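Side-chain contacts in hypothetical protein TM0894 (Thermotoga maritima, PDB 1ZTC), which binds a pair of nickel ions in a metallo-beta-lactamase fold and is probably a hydrolase, perhaps an endoribonuclease: residues 174-179 against 192-197; 145-150 against 199-204; 22-27 against 32-37; 161-164 against 168-171. All coordinates share one frame; numbering follows the deposited sequence.

Interaction 1: residues 174-179 against 192-197. With NI (nickel (II) ion), chain F; NI (nickel (II) ion), chain E.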
loop_
_atom_site.group_PDB
_atom_site.type_symbol
_atom_site.label_atom_id
_atom_site.label_comp_id
_atom_site.label_asym_id
_atom_site.label_seq_id
_atom_site.Cartn_x
_atom_site.Cartn_y
_atom_site.Cartn_z
ATOM N N ASP A 174 10.840 16.512 -6.300
ATOM C CA ASP A 174 11.532 15.365 -5.743
ATOM C C ASP A 174 12.961 15.600 -5.311
ATOM O O ASP A 174 13.636 14.658 -4.918
ATOM C CB ASP A 174 11.481 14.230 -6.743
ATOM C CG ASP A 174 10.255 13.352 -6.556
ATOM O OD1 ASP A 174 9.575 13.413 -5.533
ATOM O OD2 ASP A 174 10.005 12.542 -7.420
ATOM N N ILE A 175 13.433 16.843 -5.372
ATOM C CA ILE A 175 14.703 17.151 -4.741
ATOM C C ILE A 175 14.598 16.986 -3.205
ATOM O O ILE A 175 15.604 16.768 -2.554
ATOM C CB ILE A 175 15.209 18.565 -5.103
ATOM C CG1 ILE A 175 14.210 19.620 -4.638
ATOM C CG2 ILE A 175 15.472 18.651 -6.611
ATOM C CD1 ILE A 175 14.685 21.042 -4.832
ATOM N N THR A 176 13.394 17.156 -2.647
ATOM C CA THR A 176 13.109 16.871 -1.242
ATOM C C THR A 176 11.747 16.148 -1.207
ATOM O O THR A 176 10.700 16.773 -1.135
ATOM C CB THR A 176 12.976 18.141 -0.380
ATOM O OG1 THR A 176 12.057 19.041 -1.012
ATOM C CG2 THR A 176 14.307 18.816 -0.152
ATOM N N PRO A 177 11.766 14.831 -1.316
ATOM C CA PRO A 177 10.495 14.106 -1.500
ATOM C C PRO A 177 9.545 14.153 -0.308
ATOM O O PRO A 177 8.317 14.090 -0.490
ATOM C CB PRO A 177 10.943 12.678 -1.836
ATOM C CG PRO A 177 12.323 12.590 -1.465
ATOM C CD PRO A 177 12.936 13.959 -1.452
ATOM N N ASN A 178 10.110 14.303 0.891
ATOM C CA ASN A 178 9.338 14.287 2.097
ATOM C C ASN A 178 10.023 15.075 3.208
ATOM O O ASN A 178 11.096 15.618 3.022
ATOM C CB ASN A 178 9.057 12.837 2.523
ATOM C CG ASN A 178 10.324 12.023 2.683
ATOM O OD1 ASN A 178 11.332 12.517 3.161
ATOM N ND2 ASN A 178 10.280 10.775 2.253
ATOM N N ARG A 179 9.368 15.157 4.349
ATOM C CA ARG A 179 9.876 15.934 5.492
ATOM C C ARG A 179 11.234 15.465 5.975
ATOM O O ARG A 179 12.108 16.273 6.303
ATOM C CB ARG A 179 8.881 15.844 6.655
ATOM C CG ARG A 179 7.533 16.502 6.337
ATOM C CD ARG A 179 6.430 16.086 7.330
ATOM N NE ARG A 179 5.247 16.914 7.112
ATOM C CZ ARG A 179 4.299 17.110 8.028
ATOM N NH1 ARG A 179 4.386 16.518 9.205
ATOM N NH2 ARG A 179 3.259 17.907 7.772
ATOM N N VAL A 192 24.159 19.394 -0.840
ATOM C CA VAL A 192 24.663 20.740 -0.788
ATOM C C VAL A 192 23.938 21.628 -1.804
ATOM O O VAL A 192 23.630 22.776 -1.508
ATOM C CB VAL A 192 26.185 20.814 -1.028
ATOM C CG1 VAL A 192 26.662 22.260 -0.948
ATOM C CG2 VAL A 192 26.932 19.970 0.006
ATOM N N GLN A 193 23.625 21.081 -2.972
ATOM C CA GLN A 193 22.936 21.839 -4.011
ATOM C C GLN A 193 21.534 22.223 -3.601
ATOM O O GLN A 193 21.080 23.347 -3.826
ATOM C CB GLN A 193 22.867 21.041 -5.305
ATOM C CG GLN A 193 24.246 20.775 -5.960
ATOM C CD GLN A 193 24.907 19.468 -5.501
ATOM O OE1 GLN A 193 24.551 18.866 -4.484
ATOM N NE2 GLN A 193 25.885 19.040 -6.261
ATOM N N VAL A 194 20.829 21.286 -2.982
ATOM C CA VAL A 194 19.477 21.557 -2.510
ATOM C C VAL A 194 19.521 22.578 -1.366
ATOM O O VAL A 194 18.721 23.507 -1.320
ATOM C CB VAL A 194 18.691 20.242 -2.130
ATOM C CG1 VAL A 194 17.334 20.580 -1.615
ATOM C CG2 VAL A 194 18.524 19.365 -3.342
ATOM N N LYS A 195 20.470 22.414 -0.452
ATOM C CA LYS A 195 20.627 23.331 0.617
ATOM C C LYS A 195 20.905 24.742 0.086
ATOM O O LYS A 195 20.289 25.687 0.542
ATOM C CB LYS A 195 21.755 22.870 1.540
ATOM C CG LYS A 195 21.855 23.670 2.844
ATOM C CD LYS A 195 23.066 24.539 2.913
ATOM C CE LYS A 195 23.089 25.374 4.221
ATOM N NZ LYS A 195 24.032 26.506 4.064
ATOM N N ASN A 196 21.809 24.885 -0.892
ATOM C CA ASN A 196 22.077 26.201 -1.477
ATOM C C ASN A 196 20.838 26.770 -2.174
ATOM O O ASN A 196 20.606 27.979 -2.155
ATOM C CB ASN A 196 23.257 26.171 -2.454
ATOM C CG ASN A 196 24.583 25.864 -1.767
ATOM O OD1 ASN A 196 24.750 26.108 -0.572
ATOM N ND2 ASN A 196 25.527 25.320 -2.528
ATOM N N PHE A 197 20.052 25.907 -2.798
ATOM C CA PHE A 197 18.825 26.343 -3.433
ATOM C C PHE A 197 17.830 26.906 -2.420
ATOM O O PHE A 197 17.242 27.957 -2.621
ATOM C CB PHE A 197 18.191 25.204 -4.226
ATOM C CG PHE A 197 16.847 25.572 -4.823
ATOM C CD1 PHE A 197 16.752 26.588 -5.762
ATOM C CD2 PHE A 197 15.686 24.926 -4.410
ATOM C CE1 PHE A 197 15.513 26.955 -6.289
ATOM C CE2 PHE A 197 14.444 25.282 -4.928
ATOM C CZ PHE A 197 14.365 26.301 -5.876
HETATM NI NI NI F . 10.814 11.525 -9.372
HETATM NI NI NI E . 8.134 11.476 -7.031
HETATM O O HOH W 1 9.184 9.136 -6.688
HETATM O O HOH W 2 8.940 10.419 -9.138
HETATM O O HOH W 3 11.209 9.544 -8.023
#

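Interaction 2: residues 145-150 against 199-204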
loop_
_atom_site.group_PDB
_atom_site.type_symbol
_atom_site.label_atom_id
_atom_site.label_comp_id
_atom_site.label_asym_id
_atom_site.label_seq_id
_atom_site.Cartn_x
_atom_site.Cartn_y
_atom_site.Cartn_z
ATOM N N LYS A 145 7.195 31.523 -10.014
ATOM C CA LYS A 145 8.592 31.549 -10.415
ATOM C C LYS A 145 9.115 30.125 -10.592
ATOM O O LYS A 145 8.964 29.291 -9.713
ATOM C CB LYS A 145 9.423 32.303 -9.388
ATOM C CG LYS A 145 10.934 32.266 -9.652
ATOM C CD LYS A 145 11.357 33.081 -10.855
ATOM C CE LYS A 145 12.873 33.202 -10.877
ATOM N NZ LYS A 145 13.363 34.225 -11.831
ATOM N N VAL A 146 9.748 29.895 -11.744
ATOM C CA VAL A 146 10.272 28.582 -12.139
ATOM C C VAL A 146 11.763 28.492 -11.887
ATOM O O VAL A 146 12.521 29.348 -12.313
ATOM C CB VAL A 146 10.042 28.330 -13.655
ATOM C CG1 VAL A 146 10.515 26.951 -14.047
ATOM C CG2 VAL A 146 8.573 28.502 -14.004
ATOM N N PHE A 147 12.181 27.419 -11.236
ATOM C CA PHE A 147 13.589 27.193 -10.945
ATOM C C PHE A 147 13.990 25.845 -11.503
ATOM O O PHE A 147 13.310 24.835 -11.266
ATOM C CB PHE A 147 13.827 27.189 -9.433
ATOM C CG PHE A 147 13.615 28.516 -8.782
ATOM C CD1 PHE A 147 14.555 29.529 -8.904
ATOM C CD2 PHE A 147 12.488 28.751 -8.029
ATOM C CE1 PHE A 147 14.349 30.764 -8.286
ATOM C CE2 PHE A 147 12.278 29.983 -7.412
ATOM C CZ PHE A 147 13.200 30.972 -7.536
ATOM N N HIS A 148 15.093 25.822 -12.227
ATOM C CA HIS A 148 15.690 24.545 -12.686
ATOM C C HIS A 148 16.471 23.941 -11.537
ATOM O O HIS A 148 17.445 24.524 -11.062
ATOM C CB HIS A 148 16.625 24.753 -13.878
ATOM C CG HIS A 148 17.019 23.473 -14.571
ATOM N ND1 HIS A 148 18.108 23.383 -15.412
ATOM C CD2 HIS A 148 16.443 22.247 -14.577
ATOM C CE1 HIS A 148 18.188 22.160 -15.905
ATOM N NE2 HIS A 148 17.194 21.443 -15.404
ATOM N N THR A 149 16.031 22.778 -11.083
ATOM C CA THR A 149 16.588 22.156 -9.903
ATOM C C THR A 149 16.941 20.700 -10.229
ATOM O O THR A 149 16.286 19.782 -9.735
ATOM C CB THR A 149 15.602 22.253 -8.724
ATOM O OG1 THR A 149 14.312 21.767 -9.122
ATOM C CG2 THR A 149 15.425 23.699 -8.269
ATOM N N PRO A 150 17.969 20.498 -11.052
ATOM C CA PRO A 150 18.254 19.156 -11.610
ATOM C C PRO A 150 18.987 18.191 -10.654
ATOM O O PRO A 150 19.973 17.604 -11.009
ATOM C CB PRO A 150 19.102 19.476 -12.854
ATOM C CG PRO A 150 19.828 20.746 -12.466
ATOM C CD PRO A 150 18.902 21.521 -11.568
ATOM N N ASP A 199 18.523 28.175 0.423
ATOM C CA ASP A 199 19.088 29.441 0.869
ATOM C C ASP A 199 18.781 30.571 -0.115
ATOM O O ASP A 199 18.496 31.698 0.292
ATOM C CB ASP A 199 20.625 29.396 1.044
ATOM C CG ASP A 199 21.069 28.610 2.265
ATOM O OD1 ASP A 199 20.250 28.393 3.185
ATOM O OD2 ASP A 199 22.261 28.211 2.299
ATOM N N ARG A 200 18.876 30.272 -1.406
ATOM C CA ARG A 200 18.595 31.246 -2.435
ATOM C C ARG A 200 17.132 31.689 -2.415
ATOM O O ARG A 200 16.828 32.875 -2.547
ATOM C CB ARG A 200 18.916 30.667 -3.808
ATOM C CG ARG A 200 18.731 31.658 -4.910
ATOM C CD ARG A 200 18.761 31.035 -6.290
ATOM N NE ARG A 200 18.372 32.046 -7.270
ATOM C CZ ARG A 200 17.963 31.828 -8.524
ATOM N NH1 ARG A 200 17.876 30.595 -9.044
ATOM N NH2 ARG A 200 17.618 32.867 -9.260
ATOM N N VAL A 201 16.229 30.737 -2.237
ATOM C CA VAL A 201 14.804 31.017 -2.177
ATOM C C VAL A 201 14.466 31.906 -0.976
ATOM O O VAL A 201 13.650 32.796 -1.083
ATOM C CB VAL A 201 14.001 29.704 -2.179
ATOM C CG1 VAL A 201 12.531 29.928 -1.803
ATOM C CG2 VAL A 201 14.114 29.063 -3.547
ATOM N N GLY A 202 15.110 31.661 0.152
ATOM C CA GLY A 202 14.926 32.483 1.329
ATOM C C GLY A 202 13.627 32.180 2.070
ATOM O O GLY A 202 13.098 31.079 1.987
ATOM N N ARG A 203 13.102 33.190 2.760
ATOM C CA ARG A 203 11.980 33.012 3.696
ATOM C C ARG A 203 10.708 32.689 2.925
ATOM O O ARG A 203 10.352 33.399 1.996
ATOM C CB ARG A 203 11.804 34.260 4.567
ATOM C CG ARG A 203 10.843 34.116 5.767
ATOM C CD ARG A 203 9.877 35.298 5.825
ATOM N NE ARG A 203 8.978 35.210 4.683
ATOM C CZ ARG A 203 7.852 34.498 4.650
ATOM N NH1 ARG A 203 7.410 33.870 5.732
ATOM N NH2 ARG A 203 7.158 34.441 3.529
ATOM N N ILE A 204 10.082 31.568 3.289
ATOM C CA ILE A 204 8.806 31.156 2.720
ATOM C C ILE A 204 7.851 30.719 3.828
ATOM O O ILE A 204 8.262 30.453 4.945
ATOM C CB ILE A 204 8.971 30.022 1.712
ATOM C CG1 ILE A 204 9.556 28.781 2.385
ATOM C CG2 ILE A 204 9.836 30.469 0.533
ATOM C CD1 ILE A 204 9.711 27.609 1.433
#

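Interaction 3: residues 22-27 against 32-37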
loop_
_atom_site.group_PDB
_atom_site.type_symbol
_atom_site.label_atom_id
_atom_site.label_comp_id
_atom_site.label_asym_id
_atom_site.label_seq_id
_atom_site.Cartn_x
_atom_site.Cartn_y
_atom_site.Cartn_z
ATOM N N GLY A 22 2.399 10.330 -1.519
ATOM C CA GLY A 22 2.967 9.282 -0.705
ATOM C C GLY A 22 3.683 8.266 -1.544
ATOM O O GLY A 22 3.985 8.498 -2.717
ATOM N N ASN A 23 3.922 7.117 -0.941
ATOM C CA ASN A 23 4.684 6.044 -1.569
ATOM C C ASN A 23 4.021 4.723 -1.327
ATOM O O ASN A 23 3.660 4.418 -0.211
ATOM C CB ASN A 23 6.072 5.917 -0.960
ATOM C CG ASN A 23 6.726 7.232 -0.769
ATOM O OD1 ASN A 23 7.166 7.858 -1.736
ATOM N ND2 ASN A 23 6.769 7.690 0.486
ATOM N N VAL A 24 3.951 3.917 -2.359
ATOM C CA VAL A 24 3.543 2.552 -2.219
ATOM C C VAL A 24 4.404 1.748 -3.161
ATOM O O VAL A 24 4.274 1.859 -4.379
ATOM C CB VAL A 24 2.069 2.356 -2.558
ATOM C CG1 VAL A 24 1.593 0.998 -2.036
ATOM C CG2 VAL A 24 1.233 3.481 -1.921
ATOM N N PHE A 25 5.304 0.952 -2.589
ATOM C CA PHE A 25 6.330 0.297 -3.364
ATOM C C PHE A 25 6.780 -0.946 -2.693
ATOM O O PHE A 25 7.214 -0.916 -1.534
ATOM C CB PHE A 25 7.518 1.236 -3.533
ATOM C CG PHE A 25 8.676 0.606 -4.243
ATOM C CD1 PHE A 25 8.551 0.194 -5.570
ATOM C CD2 PHE A 25 9.892 0.448 -3.607
ATOM C CE1 PHE A 25 9.625 -0.354 -6.241
ATOM C CE2 PHE A 25 10.966 -0.144 -4.259
ATOM C CZ PHE A 25 10.839 -0.535 -5.579
ATOM N N VAL A 26 6.627 -2.062 -3.413
ATOM C CA VAL A 26 7.115 -3.338 -3.017
ATOM C C VAL A 26 7.957 -3.809 -4.199
ATOM O O VAL A 26 7.391 -4.026 -5.288
ATOM C CB VAL A 26 5.994 -4.344 -2.793
ATOM C CG1 VAL A 26 6.547 -5.735 -2.540
ATOM C CG2 VAL A 26 5.062 -3.929 -1.626
ATOM N N PRO A 27 9.304 -3.915 -4.014
ATOM C CA PRO A 27 10.177 -4.316 -5.129
ATOM C C PRO A 27 9.655 -5.535 -5.861
ATOM O O PRO A 27 9.397 -6.558 -5.240
ATOM C CB PRO A 27 11.504 -4.608 -4.430
ATOM C CG PRO A 27 11.534 -3.578 -3.345
ATOM C CD PRO A 27 10.103 -3.601 -2.817
ATOM N N ALA A 32 3.013 1.985 -6.760
ATOM C CA ALA A 32 1.886 2.881 -6.741
ATOM C C ALA A 32 2.244 4.209 -6.074
ATOM O O ALA A 32 1.396 4.827 -5.428
ATOM C CB ALA A 32 0.697 2.185 -6.033
ATOM N N HIS A 33 3.475 4.673 -6.283
ATOM C CA HIS A 33 3.850 6.004 -5.870
ATOM C C HIS A 33 2.873 7.016 -6.452
ATOM O O HIS A 33 2.380 6.827 -7.546
ATOM C CB HIS A 33 5.236 6.359 -6.366
ATOM C CG HIS A 33 6.331 5.554 -5.756
ATOM N ND1 HIS A 33 6.431 5.338 -4.399
ATOM C CD2 HIS A 33 7.377 4.902 -6.327
ATOM C CE1 HIS A 33 7.515 4.620 -4.155
ATOM N NE2 HIS A 33 8.103 4.336 -5.308
ATOM N N PHE A 34 2.597 8.079 -5.699
ATOM C CA PHE A 34 1.661 9.070 -6.124
ATOM C C PHE A 34 2.100 10.432 -5.567
ATOM O O PHE A 34 2.382 10.589 -4.364
ATOM C CB PHE A 34 0.229 8.697 -5.753
ATOM C CG PHE A 34 -0.041 8.643 -4.290
ATOM C CD1 PHE A 34 0.390 7.572 -3.534
ATOM C CD2 PHE A 34 -0.721 9.684 -3.647
ATOM C CE1 PHE A 34 0.132 7.506 -2.149
ATOM C CE2 PHE A 34 -0.974 9.611 -2.290
ATOM C CZ PHE A 34 -0.534 8.529 -1.543
ATOM N N SER A 35 2.156 11.416 -6.456
ATOM C CA SER A 35 2.581 12.735 -6.042
ATOM C C SER A 35 1.439 13.547 -5.434
ATOM O O SER A 35 0.254 13.323 -5.683
ATOM C CB SER A 35 3.245 13.516 -7.200
ATOM O OG SER A 35 2.299 14.024 -8.122
ATOM N N THR A 36 1.854 14.506 -4.626
ATOM C CA THR A 36 1.046 15.655 -4.282
ATOM C C THR A 36 0.510 16.310 -5.557
ATOM O O THR A 36 1.206 16.374 -6.586
ATOM C CB THR A 36 1.923 16.632 -3.519
ATOM O OG1 THR A 36 2.314 16.005 -2.293
ATOM C CG2 THR A 36 1.180 17.949 -3.220
ATOM N N VAL A 37 -0.726 16.786 -5.481
ATOM C CA VAL A 37 -1.378 17.503 -6.578
ATOM C C VAL A 37 -1.828 18.877 -6.049
ATOM O O VAL A 37 -2.572 18.989 -5.083
ATOM C CB VAL A 37 -2.610 16.773 -7.138
ATOM C CG1 VAL A 37 -3.258 17.575 -8.306
ATOM C CG2 VAL A 37 -2.236 15.391 -7.585
#

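Interaction 4: residues 161-164 against 168-171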
loop_
_atom_site.group_PDB
_atom_site.type_symbol
_atom_site.label_atom_id
_atom_site.label_comp_id
_atom_site.label_asym_id
_atom_site.label_seq_id
_atom_site.Cartn_x
_atom_site.Cartn_y
_atom_site.Cartn_z
ATOM N N LEU A 161 5.499 30.069 -5.444
ATOM C CA LEU A 161 4.178 30.611 -5.691
ATOM C C LEU A 161 3.910 31.762 -4.711
ATOM O O LEU A 161 4.138 31.617 -3.516
ATOM C CB LEU A 161 3.127 29.522 -5.480
ATOM C CG LEU A 161 3.391 28.094 -6.004
ATOM C CD1 LEU A 161 2.209 27.214 -5.644
ATOM C CD2 LEU A 161 3.610 28.115 -7.494
ATOM N N ASP A 162 3.392 32.862 -5.211
ATOM C CA ASP A 162 2.898 33.916 -4.326
ATOM C C ASP A 162 1.377 33.848 -4.274
ATOM O O ASP A 162 0.680 34.267 -5.192
ATOM C CB ASP A 162 3.464 35.279 -4.650
ATOM C CG ASP A 162 4.942 35.419 -4.143
ATOM O OD1 ASP A 162 5.237 35.148 -2.948
ATOM O OD2 ASP A 162 5.804 35.761 -4.969
ATOM N N THR A 163 0.897 33.234 -3.197
ATOM C CA THR A 163 -0.519 32.951 -3.009
ATOM C C THR A 163 -1.130 33.885 -1.974
ATOM O O THR A 163 -0.454 34.404 -1.071
ATOM C CB THR A 163 -0.777 31.486 -2.578
ATOM O OG1 THR A 163 -0.504 31.326 -1.176
ATOM C CG2 THR A 163 0.090 30.499 -3.386
ATOM N N GLU A 164 -2.427 34.126 -2.132
ATOM C CA GLU A 164 -3.178 34.969 -1.214
ATOM C C GLU A 164 -3.504 34.249 0.090
ATOM O O GLU A 164 -3.539 34.863 1.158
ATOM C CB GLU A 164 -4.489 35.382 -1.889
ATOM C CG GLU A 164 -5.288 36.430 -1.142
ATOM C CD GLU A 164 -6.740 36.566 -1.644
ATOM O OE1 GLU A 164 -7.305 35.547 -2.147
ATOM O OE2 GLU A 164 -7.304 37.698 -1.532
ATOM N N ARG A 168 3.828 32.604 0.613
ATOM C CA ARG A 168 4.865 32.231 -0.338
ATOM C C ARG A 168 5.131 30.744 -0.156
ATOM O O ARG A 168 5.534 30.301 0.915
ATOM C CB ARG A 168 6.143 33.085 -0.171
ATOM C CG ARG A 168 7.283 32.584 -1.039
ATOM C CD ARG A 168 8.414 33.573 -1.238
ATOM N NE ARG A 168 8.014 34.647 -2.133
ATOM C CZ ARG A 168 8.844 35.494 -2.722
ATOM N NH1 ARG A 168 8.350 36.432 -3.523
ATOM N NH2 ARG A 168 10.146 35.435 -2.509
ATOM N N VAL A 169 4.853 29.989 -1.211
ATOM C CA VAL A 169 4.845 28.517 -1.158
ATOM C C VAL A 169 5.857 27.971 -2.141
ATOM O O VAL A 169 5.875 28.367 -3.307
ATOM C CB VAL A 169 3.434 27.948 -1.489
ATOM C CG1 VAL A 169 3.414 26.437 -1.402
ATOM C CG2 VAL A 169 2.383 28.535 -0.555
ATOM N N LEU A 170 6.695 27.058 -1.664
ATOM C CA LEU A 170 7.638 26.357 -2.535
ATOM C C LEU A 170 7.162 24.927 -2.801
ATOM O O LEU A 170 7.071 24.108 -1.871
ATOM C CB LEU A 170 9.042 26.318 -1.928
ATOM C CG LEU A 170 10.134 25.651 -2.796
ATOM C CD1 LEU A 170 10.284 26.341 -4.125
ATOM C CD2 LEU A 170 11.450 25.597 -2.094
ATOM N N ILE A 171 6.853 24.658 -4.069
ATOM C CA ILE A 171 6.600 23.306 -4.563
ATOM C C ILE A 171 7.982 22.707 -4.906
ATOM O O ILE A 171 8.611 23.068 -5.884
ATOM C CB ILE A 171 5.728 23.313 -5.824
ATOM C CG1 ILE A 171 4.478 24.202 -5.660
ATOM C CG2 ILE A 171 5.377 21.845 -6.242
ATOM C CD1 ILE A 171 3.635 23.886 -4.484
#

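Interaction 1: residues 174-179 against 192-197
A small, wholly apolar contact lets Ile-175 and Thr-176, in the loop after strand 169-171, rest on Val-194 and Phe-197 of helix 192-201. The contact joins the loop that carries a metal ligand to one face of a helix. The two methyls of Val-194 divide the work: CG2 meets CB of Ile-175 at 3.8 Å, while CG1 meets CG2 of Thr-176 at 3.8 Å. Ile-175 holds CG1 between its backbone N and carbonyl carbon (chi1 61°), which sends CD1 past the valine to Phe-197, where it lies 4.0 Å from CD2. The isoleucine and phenylalanine side chains cross at about a right angle.

Just before this apolar patch, Asp-174 turns the other way and bridges both nickel ions through OD2, 2.2 Å from the ion of chain E. His-81, His-83 and His-152 share one ion with it, and Asp-85, His-86 and His-211 the other, as in dinuclear metallo-beta-lactamase-fold enzymes. Farther along the loop, Asn-178 takes the N-cap position of helix 179-187, whose Ile-185 also packs on Val-194, and Ser-158 of strand 157-163 touches both Ile-175 and Phe-197.

Interaction 2: residues 145-150 against 199-204
The ring of Phe-147 presents its edge to the guanidinium of Arg-200, with the two planes 81° apart. CE1 of Phe-147 stands 3.6 Å above one face of the guanidinium plane, displaced toward its rim. Seen from the ring, NH1 of Arg-200 lies at the edge and near the ring plane, 3.5 Å from CD1 of Phe-147. The charge therefore does not sit over the aromatic face, and the pair is not the classical cation-pi arrangement; ring C-H groups point instead at the flat side of the arginine. Another corner of the ring, CE2 of Phe-147, approaches CG2 of Val-201 more loosely at 4.4 Å. Phe-147 also packs edge-to-face with Phe-197, one helical turn before Arg-200.

In the layered metallo-beta-lactamase fold this is a sheet-to-helix contact: strand 144-148 supplies the aromatic ring, and the last turn of helix 192-201 supplies the arginine and the valine. Gly-202, with positive phi, takes the chain out of that helix.

Arg-200 reaches the ring with its chain extended from CG to NE, and placing CG anti to the backbone N (chi1 -176°) carries the guanidinium from the helix across to the ring. Its strongest polar partner is Glu-136, which forms a salt bridge with NH1. Lys-145 NZ comes within 5.2 Å of Arg-200 NH2, yet it bonds the backbone O of the same Glu-136, whose carboxylate probably offsets the two positive charges. Leu-160 of the neighbouring strand 157-163 touches both Phe-147 and Val-201.

Interaction 3: residues 22-27 against 32-37
Three backbone hydrogen bonds tie Gly-22 and Val-24 to Phe-34 and Ala-32. Gly-22 and Phe-34 form a single antiparallel hydrogen-bonded pair: Gly-22 N donates to Phe-34 O at 2.9 Å, and the return bond from Phe-34 N to Gly-22 O is weak. The firmer link farther along joins Ala-32 N to Val-24 O at 2.7 Å. Gly-22 O also accepts a bond from ND1 of His-211, a nickel ligand, so this bridge contributes a second-shell group to the metal site.

Aromatic contacts fall on two sides. Phe-34 holds CG between its backbone N and carbonyl carbon (chi1 65°), which folds the ring back over Gly-22. Gly-22 N sits 3.4 Å above the ring centre, and Gly-22 CA makes a CH-pi contact with the same face; having no side chain, the glycine lets the ring lie directly on the backbone. His-33 instead turns its ring edge to Asn-23, with ND1 3.4 Å from Asn-23 CA. Its CE1 comes equally near, 3.4 Å, to Phe-25 CB. The Phe-25 and His-33 rings are inclined by only 27° but slid apart, with little overlap.

The apolar part centres on Val-24, whose CB lies 3.7 Å from Ala-32 CB, while its CG2 meets the edge of Phe-34.

Phe-34 also packs on Val-19 of strand 13-19, and His-33 touches Asp-85 on helix 84-87. Strand 23-26 pairs antiparallel with a strand of the second subunit through Asn-23, Val-24 and Phe-25, carrying the sheet across the interface.

Interaction 4: residues 161-164 against 168-171
Leu-161 and Val-169 form an antiparallel hydrogen-bonded pair, followed by Asp-162 and Arg-168 as a non-hydrogen-bonded pair, on strands 157-163 and 169-171, whose N-to-C directions differ by 141° here. This is a beta hairpin within one of the two sheets of the metallo-beta-lactamase fold. Both main-chain bonds of the first pair are well formed: Leu-161 N reaches Val-169 O at 2.8 Å, and Val-169 N reaches Leu-161 O at 2.9 Å. Leu-161 O receives, in addition, a C-H contact from Arg-168 CA.

The side chains separate by face. On the inner one, Leu-161 projects toward Ile-171 and brings CD1 to 3.8 Å from CG1 of Ile-171. Leu-161 also touches Leu-40, and Ile-171 touches Val-38, both on strand 37-42 of the other sheet, which places this face between the layers. Val-169, on the same face as Leu-161, crosses Thr-163 at about a right angle and meets it through CG2; the hydroxyl of Thr-163 is occupied within the turn, bonded to Gly-167 O and Ala-166 N.

On the opposite face, Asp-162 and Arg-168 lie side by side and point the same way. A turn about the CG-CD bond (chi3 -73°) swings NE and NH1 back toward the carboxylate, which they grip side-on, one nitrogen to each oxygen. Such a two-point salt bridge restrains rotation of both groups. Both oxygens use syn lone pairs, but Arg-168 NH1 meets Asp-162 OD2 at 3.0 Å by a tilted, more bent bond, whereas Arg-168 NE meets Asp-162 OD1 in plane and nearly straight at 2.9 Å.

Interaction 1 is the buried contact of the set and purely apolar, whereas interactions 2, 3 and 4 each have a partly buried character. Interactions 1 and 2 share helix 192-201, whose earlier turns meet the metal-site loop and whose last turn meets strand 144-148; Phe-197 also touches Thr-149. Interaction 4 lies on strand 157-163, next to 144-148 in the same sheet, and touches interaction 2 where Ile-204 packs on Arg-168 and Leu-170. In interactions 2 and 4 the charged groups lie toward the surface. Interaction 3 touches none of the others, its centre about 19 Å from that of interaction 1; both lie by the nickel site and reach the second subunit, but in interaction 3 backbone pairing continues into it.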